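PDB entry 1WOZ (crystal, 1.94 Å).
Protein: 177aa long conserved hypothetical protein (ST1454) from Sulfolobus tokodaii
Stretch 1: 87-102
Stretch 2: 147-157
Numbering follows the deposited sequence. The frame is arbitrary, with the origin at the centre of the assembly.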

ATOM      1  N   GLU A  87       8.258 -18.001 -18.390  1.00 24.75           N
ATOM      2  CA  GLU A  87       9.548 -18.017 -19.075  1.00 25.79           C
ATOM      3  C   GLU A  87      10.461 -16.921 -18.555  1.00 24.03           C
ATOM      4  O   GLU A  87      11.671 -17.142 -18.405  1.00 23.11           O
ATOM      5  CB  GLU A  87       9.376 -17.832 -20.590  1.00 30.05           C
ATOM      6  CG  GLU A  87       8.455 -18.831 -21.245  1.00 32.90           C
ATOM      7  CD  GLU A  87       8.163 -18.477 -22.698  1.00 35.95           C
ATOM      8  OE1 GLU A  87       7.977 -17.282 -23.013  1.00 37.26           O
ATOM      9  OE2 GLU A  87       8.106 -19.403 -23.527  1.00 38.98           O
ATOM     10  N   ARG A  88       9.912 -15.730 -18.305  1.00 22.13           N
ATOM     11  CA  ARG A  88      10.756 -14.655 -17.781  1.00 22.19           C
ATOM     12  C   ARG A  88      11.170 -15.008 -16.352  1.00 20.84           C
ATOM     13  O   ARG A  88      12.288 -14.709 -15.923  1.00 21.52           O
ATOM     14  CB  ARG A  88      10.024 -13.298 -17.817  1.00 22.83           C
ATOM     15  CG  ARG A  88       9.780 -12.754 -19.231  1.00 23.20           C
ATOM     16  CD  ARG A  88      11.100 -12.649 -20.009  1.00 25.71           C
ATOM     17  NE  ARG A  88      12.042 -11.727 -19.379  1.00 26.27           N
ATOM     18  CZ  ARG A  88      13.365 -11.787 -19.522  1.00 29.13           C
ATOM     19  NH1 ARG A  88      13.916 -12.738 -20.271  1.00 30.05           N
ATOM     20  NH2 ARG A  88      14.141 -10.892 -18.929  1.00 28.29           N
ATOM     21  N   THR A  89      10.277 -15.656 -15.615  1.00 20.60           N
ATOM     22  CA  THR A  89      10.606 -16.039 -14.249  1.00 21.58           C
ATOM     23  C   THR A  89      11.828 -16.974 -14.299  1.00 22.32           C
ATOM     24  O   THR A  89      12.788 -16.801 -13.540  1.00 21.22           O
ATOM     25  CB  THR A  89       9.403 -16.723 -13.562  1.00 20.80           C
ATOM     26  OG1 THR A  89       8.305 -15.791 -13.469  1.00 19.53           O
ATOM     27  CG2 THR A  89       9.772 -17.183 -12.140  1.00 20.00           C
ATOM     28  N   VAL A  90      11.793 -17.958 -15.200  1.00 22.68           N
ATOM     29  CA  VAL A  90      12.922 -18.881 -15.344  1.00 23.53           C
ATOM     30  C   VAL A  90      14.222 -18.150 -15.664  1.00 22.16           C
ATOM     31  O   VAL A  90      15.259 -18.486 -15.106  1.00 21.83           O
ATOM     32  CB  VAL A  90      12.655 -19.938 -16.440  1.00 25.33           C
ATOM     33  CG1 VAL A  90      13.963 -20.653 -16.811  1.00 27.87           C
ATOM     34  CG2 VAL A  90      11.615 -20.938 -15.940  1.00 24.79           C
ATOM     35  N   GLU A  91      14.175 -17.144 -16.539  1.00 22.49           N
ATOM     36  CA  GLU A  91      15.384 -16.384 -16.893  1.00 23.07           C
ATOM     37  C   GLU A  91      15.999 -15.595 -15.728  1.00 22.79           C
ATOM     38  O   GLU A  91      17.226 -15.545 -15.570  1.00 21.71           O
ATOM     39  CB  GLU A  91      15.096 -15.420 -18.054  1.00 25.44           C
ATOM     40  CG  GLU A  91      14.863 -16.111 -19.387  1.00 29.36           C
ATOM     41  CD  GLU A  91      16.004 -17.037 -19.724  1.00 34.68           C
ATOM     42  OE1 GLU A  91      15.799 -18.275 -19.682  1.00 35.98           O
ATOM     43  OE2 GLU A  91      17.110 -16.519 -19.999  1.00 35.25           O
ATOM     44  N   TYR A  92      15.156 -14.963 -14.913  1.00 22.10           N
ATOM     45  CA  TYR A  92      15.669 -14.214 -13.766  1.00 21.22           C
ATOM     46  C   TYR A  92      16.289 -15.168 -12.733  1.00 20.99           C
ATOM     47  O   TYR A  92      17.337 -14.891 -12.146  1.00 21.74           O
ATOM     48  CB  TYR A  92      14.538 -13.401 -13.134  1.00 20.22           C
ATOM     49  CG  TYR A  92      14.210 -12.186 -13.952  1.00 21.17           C
ATOM     50  CD1 TYR A  92      15.146 -11.164 -14.090  1.00 21.55           C
ATOM     51  CD2 TYR A  92      12.993 -12.071 -14.628  1.00 22.26           C
ATOM     52  CE1 TYR A  92      14.896 -10.061 -14.868  1.00 22.55           C
ATOM     53  CE2 TYR A  92      12.730 -10.956 -15.430  1.00 21.65           C
ATOM     54  CZ  TYR A  92      13.690  -9.961 -15.540  1.00 21.81           C
ATOM     55  OH  TYR A  92      13.473  -8.842 -16.310  1.00 21.15           O
ATOM     56  N   ARG A  93      15.637 -16.300 -12.527  1.00 21.70           N
ATOM     57  CA  ARG A  93      16.135 -17.276 -11.583  1.00 23.38           C
ATOM     58  C   ARG A  93      17.463 -17.850 -12.079  1.00 23.25           C
ATOM     59  O   ARG A  93      18.328 -18.206 -11.272  1.00 23.92           O
ATOM     60  CB  ARG A  93      15.093 -18.377 -11.390  1.00 25.58           C
ATOM     61  CG  ARG A  93      15.637 -19.631 -10.737  1.00 29.87           C
ATOM     62  CD  ARG A  93      16.067 -19.432  -9.266  1.00 30.96           C
ATOM     63  NE  ARG A  93      16.493 -20.722  -8.729  1.00 31.20           N
ATOM     64  CZ  ARG A  93      17.546 -21.407  -9.186  1.00 32.31           C
ATOM     65  NH1 ARG A  93      18.295 -20.912 -10.166  1.00 29.50           N
ATOM     66  NH2 ARG A  93      17.816 -22.618  -8.710  1.00 32.19           N
ATOM     67  N   LYS A  94      17.631 -17.958 -13.397  1.00 23.34           N
ATOM     68  CA  LYS A  94      18.908 -18.459 -13.923  1.00 25.03           C
ATOM     69  C   LYS A  94      20.006 -17.488 -13.519  1.00 24.74           C
ATOM     70  O   LYS A  94      21.129 -17.903 -13.205  1.00 23.99           O
ATOM     71  CB  LYS A  94      18.897 -18.584 -15.460  1.00 27.18           C
ATOM     72  CG  LYS A  94      18.179 -19.821 -15.998  1.00 30.57           C
ATOM     73  CD  LYS A  94      18.176 -19.824 -17.541  1.00 35.61           C
ATOM     74  CE  LYS A  94      17.922 -21.218 -18.127  1.00 37.93           C
ATOM     75  NZ  LYS A  94      16.815 -21.946 -17.438  1.00 38.80           N
ATOM     76  N   GLU A  95      19.690 -16.194 -13.508  1.00 22.09           N
ATOM     77  CA  GLU A  95      20.696 -15.204 -13.136  1.00 22.27           C
ATOM     78  C   GLU A  95      20.959 -15.166 -11.634  1.00 21.88           C
ATOM     79  O   GLU A  95      22.107 -15.052 -11.212  1.00 22.41           O
ATOM     80  CB  GLU A  95      20.291 -13.788 -13.588  1.00 22.34           C
ATOM     81  CG  GLU A  95      21.398 -12.729 -13.359  1.00 22.82           C
ATOM     82  CD  GLU A  95      21.002 -11.324 -13.790  1.00 22.18           C
ATOM     83  OE1 GLU A  95      20.148 -11.167 -14.701  1.00 22.69           O
ATOM     84  OE2 GLU A  95      21.562 -10.371 -13.223  1.00 22.23           O
ATOM     85  N   SER A  96      19.910 -15.246 -10.820  1.00 22.23           N
ATOM     86  CA  SER A  96      20.108 -15.170  -9.379  1.00 23.79           C
ATOM     87  C   SER A  96      20.658 -16.457  -8.802  1.00 24.28           C
ATOM     88  O   SER A  96      21.339 -16.443  -7.778  1.00 23.32           O
ATOM     89  CB  SER A  96      18.790 -14.833  -8.653  1.00 24.30           C
ATOM     90  OG  SER A  96      17.880 -15.911  -8.732  1.00 27.68           O
ATOM     91  N   GLY A  97      20.383 -17.573  -9.464  1.00 23.90           N
ATOM     92  CA  GLY A  97      20.835 -18.835  -8.906  1.00 24.77           C
ATOM     93  C   GLY A  97      19.843 -19.250  -7.821  1.00 24.55           C
ATOM     94  O   GLY A  97      18.857 -18.536  -7.560  1.00 23.37           O
ATOM     95  N   PRO A  98      20.073 -20.392  -7.158  1.00 24.15           N
ATOM     96  CA  PRO A  98      19.159 -20.858  -6.108  1.00 24.24           C
ATOM     97  C   PRO A  98      19.149 -19.999  -4.848  1.00 22.85           C
ATOM     98  O   PRO A  98      20.166 -19.431  -4.451  1.00 21.83           O
ATOM     99  CB  PRO A  98      19.653 -22.282  -5.820  1.00 26.18           C
ATOM    100  CG  PRO A  98      21.161 -22.155  -6.041  1.00 27.45           C
ATOM    101  CD  PRO A  98      21.211 -21.318  -7.333  1.00 25.02           C
ATOM    102  N   VAL A  99      17.990 -19.919  -4.213  1.00 20.91           N
ATOM    103  CA  VAL A  99      17.863 -19.154  -2.980  1.00 21.36           C
ATOM    104  C   VAL A  99      17.128 -19.999  -1.935  1.00 20.69           C
ATOM    105  O   VAL A  99      16.203 -20.740  -2.265  1.00 21.16           O
ATOM    106  CB  VAL A  99      17.073 -17.815  -3.211  1.00 22.20           C
ATOM    107  CG1 VAL A  99      15.576 -18.108  -3.524  1.00 22.85           C
ATOM    108  CG2 VAL A  99      17.186 -16.918  -1.981  1.00 23.89           C
ATOM    109  N   LYS A 100      17.579 -19.916  -0.685  1.00 20.18           N
ATOM    110  CA  LYS A 100      16.932 -20.615   0.419  1.00 20.78           C
ATOM    111  C   LYS A 100      15.597 -19.923   0.702  1.00 21.92           C
ATOM    112  O   LYS A 100      15.472 -18.700   0.511  1.00 20.72           O
ATOM    113  CB  LYS A 100      17.773 -20.500   1.690  1.00 22.57           C
ATOM    114  CG  LYS A 100      19.080 -21.301   1.700  1.00 26.78           C
ATOM    115  CD  LYS A 100      19.836 -20.978   2.990  1.00 30.68           C
ATOM    116  CE  LYS A 100      20.744 -22.116   3.431  1.00 36.50           C
ATOM    117  NZ  LYS A 100      21.732 -22.422   2.381  1.00 36.61           N
ATOM    118  N   LEU A 101      14.625 -20.698   1.180  1.00 20.17           N
ATOM    119  CA  LEU A 101      13.301 -20.178   1.544  1.00 21.17           C
ATOM    120  C   LEU A 101      13.183 -20.278   3.077  1.00 21.48           C
ATOM    121  O   LEU A 101      13.772 -21.187   3.683  1.00 20.80           O
ATOM    122  CB  LEU A 101      12.219 -21.025   0.853  1.00 19.92           C
ATOM    123  CG  LEU A 101      12.361 -21.030  -0.679  1.00 22.62           C
ATOM    124  CD1 LEU A 101      11.332 -21.995  -1.294  1.00 24.32           C
ATOM    125  CD2 LEU A 101      12.157 -19.590  -1.217  1.00 23.24           C
ATOM    126  N   PHE A 102      12.473 -19.350   3.727  1.00 21.73           N
ATOM    127  CA  PHE A 102      11.792 -18.221   3.091  1.00 21.68           C
ATOM    128  C   PHE A 102      12.708 -17.016   2.982  1.00 20.83           C
ATOM    129  O   PHE A 102      13.572 -16.815   3.820  1.00 20.88           O
ATOM    130  CB  PHE A 102      10.600 -17.759   3.938  1.00 23.59           C
ATOM    131  CG  PHE A 102       9.478 -18.727   4.000  1.00 24.40           C
ATOM    132  CD1 PHE A 102       8.968 -19.129   5.229  1.00 25.76           C
ATOM    133  CD2 PHE A 102       8.897 -19.214   2.837  1.00 27.23           C
ATOM    134  CE1 PHE A 102       7.887 -20.007   5.294  1.00 27.10           C
ATOM    135  CE2 PHE A 102       7.816 -20.094   2.895  1.00 27.74           C
ATOM    136  CZ  PHE A 102       7.313 -20.489   4.125  1.00 26.79           C
TER
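Stretch 2 147-157: NRLSSLLFAMA

Two helices that run in nearly the same direction can pack side by side through a few residues on their facing sides, and this pair illustrates the principle. Stretch 2 is helical throughout, from Asn147 to Ala157, and belongs to a longer helix. Stretch 1 is helical from Glu87 to Ser96; Gly97, with a positive phi of 81°, is the first residue to leave the helical conformation, and the chain continues through Pro98 and Val99 to a corner at Leu101 and Phe102, joined by a cis peptide bond. The helix axes cross at 22°, their N-to-C directions roughly parallel, and approach to 8.5 Å. The backbones come nearest at Thr89 and Leu152, whose CA atoms are 4.8 Å apart.

No direct hydrogen bond links the stretches, so the contact rests largely on apolar packing. Thr89 lies where the backbones are nearest: its OG1 is 3.3 Å from Leu152 CA, while its CG2 is 4.0 Å from Ala155 CB. A water adds a polar link, donating to Thr89 OG1 at 2.7 Å and to Arg148 O at 2.8 Å.

One turn further along, Tyr92 points toward stretch 2 and meets three residues. Its CB packs 3.9 Å from Ala155 CB, and its CD2 lies 3.8 Å from Leu152 CD1. Over one face of the ring, CG of Met156, a selenomethionine, forms a CH-pi contact 4.0 Å from the ring centroid; the CE of the same residue reaches Tyr92 CE2 at 3.8 Å.

Beyond the helix, the chain of stretch 1 returns to touch Phe154. Val99 CG1 sits at the edge of that ring, 4.4 Å from Phe154 CE1, and Leu101 CD2 approaches Phe154 CZ to 4.2 Å. The segment after the helix thus extends the contact beyond the helix pair, within a total buried surface of 415 Å².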

ATOM      1  N   ASN A 147      -1.272 -15.211 -10.074  1.00 20.82           N
ATOM      2  CA  ASN A 147      -0.425 -16.127  -9.301  1.00 21.76           C
ATOM      3  C   ASN A 147       0.992 -16.162  -9.879  1.00 21.95           C
ATOM      4  O   ASN A 147       1.979 -16.075  -9.129  1.00 22.60           O
ATOM      5  CB  ASN A 147      -1.066 -17.527  -9.279  1.00 23.70           C
ATOM      6  CG  ASN A 147      -0.217 -18.576  -8.526  1.00 26.10           C
ATOM      7  OD1 ASN A 147       0.647 -19.224  -9.111  1.00 27.39           O
ATOM      8  ND2 ASN A 147      -0.477 -18.737  -7.232  1.00 25.62           N
ATOM      9  N   ARG A 148       1.110 -16.263 -11.200  1.00 19.73           N
ATOM     10  CA  ARG A 148       2.421 -16.303 -11.859  1.00 20.12           C
ATOM     11  C   ARG A 148       3.136 -14.972 -11.730  1.00 19.81           C
ATOM     12  O   ARG A 148       4.366 -14.921 -11.690  1.00 18.47           O
ATOM     13  CB  ARG A 148       2.288 -16.577 -13.361  1.00 21.28           C
ATOM     14  CG  ARG A 148       2.146 -18.031 -13.818  1.00 25.85           C
ATOM     15  CD  ARG A 148       1.981 -19.047 -12.724  1.00 28.85           C
ATOM     16  NE  ARG A 148       1.649 -20.345 -13.316  1.00 29.87           N
ATOM     17  CZ  ARG A 148       0.804 -21.211 -12.782  1.00 30.81           C
ATOM     18  NH1 ARG A 148       0.213 -20.934 -11.640  1.00 30.43           N
ATOM     19  NH2 ARG A 148       0.514 -22.338 -13.417  1.00 32.92           N
ATOM     20  N   LEU A 149       2.365 -13.884 -11.720  1.00 17.81           N
ATOM     21  CA  LEU A 149       2.984 -12.571 -11.613  1.00 17.94           C
ATOM     22  C   LEU A 149       3.727 -12.403 -10.296  1.00 16.88           C
ATOM     23  O   LEU A 149       4.824 -11.839 -10.269  1.00 17.31           O
ATOM     24  CB  LEU A 149       1.922 -11.475 -11.758  1.00 17.09           C
ATOM     25  CG  LEU A 149       2.387 -10.037 -11.534  1.00 16.34           C
ATOM     26  CD1 LEU A 149       3.466  -9.666 -12.506  1.00 17.90           C
ATOM     27  CD2 LEU A 149       1.161  -9.104 -11.726  1.00 19.38           C
ATOM     28  N   SER A 150       3.138 -12.853  -9.198  1.00 17.57           N
ATOM     29  CA  SER A 150       3.844 -12.681  -7.939  1.00 19.85           C
ATOM     30  C   SER A 150       5.167 -13.472  -7.922  1.00 19.77           C
ATOM     31  O   SER A 150       6.155 -13.014  -7.337  1.00 17.83           O
ATOM     32  CB  SER A 150       2.947 -13.053  -6.759  1.00 20.67           C
ATOM     33  OG  SER A 150       2.614 -14.424  -6.766  1.00 24.88           O
ATOM     34  N   SER A 151       5.212 -14.633  -8.581  1.00 18.96           N
ATOM     35  CA  SER A 151       6.472 -15.388  -8.611  1.00 20.05           C
ATOM     36  C   SER A 151       7.510 -14.659  -9.479  1.00 20.53           C
ATOM     37  O   SER A 151       8.707 -14.686  -9.182  1.00 17.49           O
ATOM     38  CB  SER A 151       6.250 -16.807  -9.153  1.00 22.07           C
ATOM     39  OG  SER A 151       5.380 -17.515  -8.298  1.00 22.51           O
ATOM     40  N   LEU A 152       7.048 -14.028 -10.566  1.00 19.09           N
ATOM     41  CA  LEU A 152       7.950 -13.267 -11.419  1.00 17.89           C
ATOM     42  C   LEU A 152       8.538 -12.086 -10.614  1.00 17.55           C
ATOM     43  O   LEU A 152       9.739 -11.808 -10.680  1.00 18.47           O
ATOM     44  CB  LEU A 152       7.193 -12.734 -12.656  1.00 18.90           C
ATOM     45  CG  LEU A 152       7.945 -11.689 -13.486  1.00 19.18           C
ATOM     46  CD1 LEU A 152       9.279 -12.255 -13.967  1.00 17.91           C
ATOM     47  CD2 LEU A 152       7.068 -11.239 -14.664  1.00 20.12           C
ATOM     48  N   LEU A 153       7.685 -11.379  -9.875  1.00 16.05           N
ATOM     49  CA  LEU A 153       8.147 -10.246  -9.073  1.00 16.56           C
ATOM     50  C   LEU A 153       9.189 -10.707  -8.037  1.00 16.21           C
ATOM     51  O   LEU A 153      10.166 -10.004  -7.776  1.00 16.18           O
ATOM     52  CB  LEU A 153       6.953  -9.575  -8.388  1.00 16.39           C
ATOM     53  CG  LEU A 153       6.012  -8.812  -9.354  1.00 17.57           C
ATOM     54  CD1 LEU A 153       4.718  -8.447  -8.638  1.00 15.75           C
ATOM     55  CD2 LEU A 153       6.704  -7.540  -9.883  1.00 19.62           C
ATOM     56  N   PHE A 154       8.946 -11.874  -7.445  1.00 15.77           N
ATOM     57  CA  PHE A 154       9.857 -12.477  -6.460  1.00 16.36           C
ATOM     58  C   PHE A 154      11.208 -12.743  -7.137  1.00 17.39           C
ATOM     59  O   PHE A 154      12.257 -12.345  -6.637  1.00 16.64           O
ATOM     60  CB  PHE A 154       9.228 -13.781  -5.942  1.00 18.50           C
ATOM     61  CG  PHE A 154      10.051 -14.490  -4.895  1.00 20.18           C
ATOM     62  CD1 PHE A 154      11.017 -15.416  -5.264  1.00 22.23           C
ATOM     63  CD2 PHE A 154       9.861 -14.227  -3.541  1.00 23.91           C
ATOM     64  CE1 PHE A 154      11.796 -16.084  -4.292  1.00 23.11           C
ATOM     65  CE2 PHE A 154      10.629 -14.881  -2.553  1.00 22.92           C
ATOM     66  CZ  PHE A 154      11.601 -15.813  -2.934  1.00 22.28           C
ATOM     67  N   ALA A 155      11.186 -13.379  -8.305  1.00 16.80           N
ATOM     68  CA  ALA A 155      12.441 -13.664  -9.003  1.00 15.81           C
ATOM     69  C   ALA A 155      13.176 -12.394  -9.366  1.00 17.62           C
ATOM     70  O   ALA A 155      14.413 -12.338  -9.313  1.00 15.46           O
ATOM     71  CB  ALA A 155      12.164 -14.510 -10.269  1.00 19.63           C
HETATM   72  N   MSE A 156      12.425 -11.347  -9.718  1.00 16.46           N
HETATM   73  CA  MSE A 156      13.073 -10.098 -10.063  1.00 16.75           C
HETATM   74  C   MSE A 156      13.721  -9.475  -8.834  1.00 16.38           C
HETATM   75  O   MSE A 156      14.778  -8.875  -8.941  1.00 17.22           O
HETATM   76  CB  MSE A 156      12.072  -9.098 -10.660  1.00 17.01           C
HETATM   77  CG  MSE A 156      11.540  -9.468 -12.023  1.00 19.85           C
HETATM   78 SE   MSE A 156      10.309  -8.012 -12.518  1.00 26.64          SE
HETATM   79  CE  MSE A 156      10.082  -8.375 -14.419  1.00 21.89           C
ATOM     80  N   ALA A 157      13.085  -9.604  -7.675  1.00 16.38           N
ATOM     81  CA  ALA A 157      13.646  -9.037  -6.448  1.00 17.03           C
ATOM     82  C   ALA A 157      14.971  -9.732  -6.088  1.00 17.44           C
ATOM     83  O   ALA A 157      15.895  -9.089  -5.582  1.00 15.78           O
ATOM     84  CB  ALA A 157      12.630  -9.162  -5.285  1.00 15.74           C
TER
HETATM   85  O   HOH W   1       5.950 -16.945 -12.865  1.00 22.97           O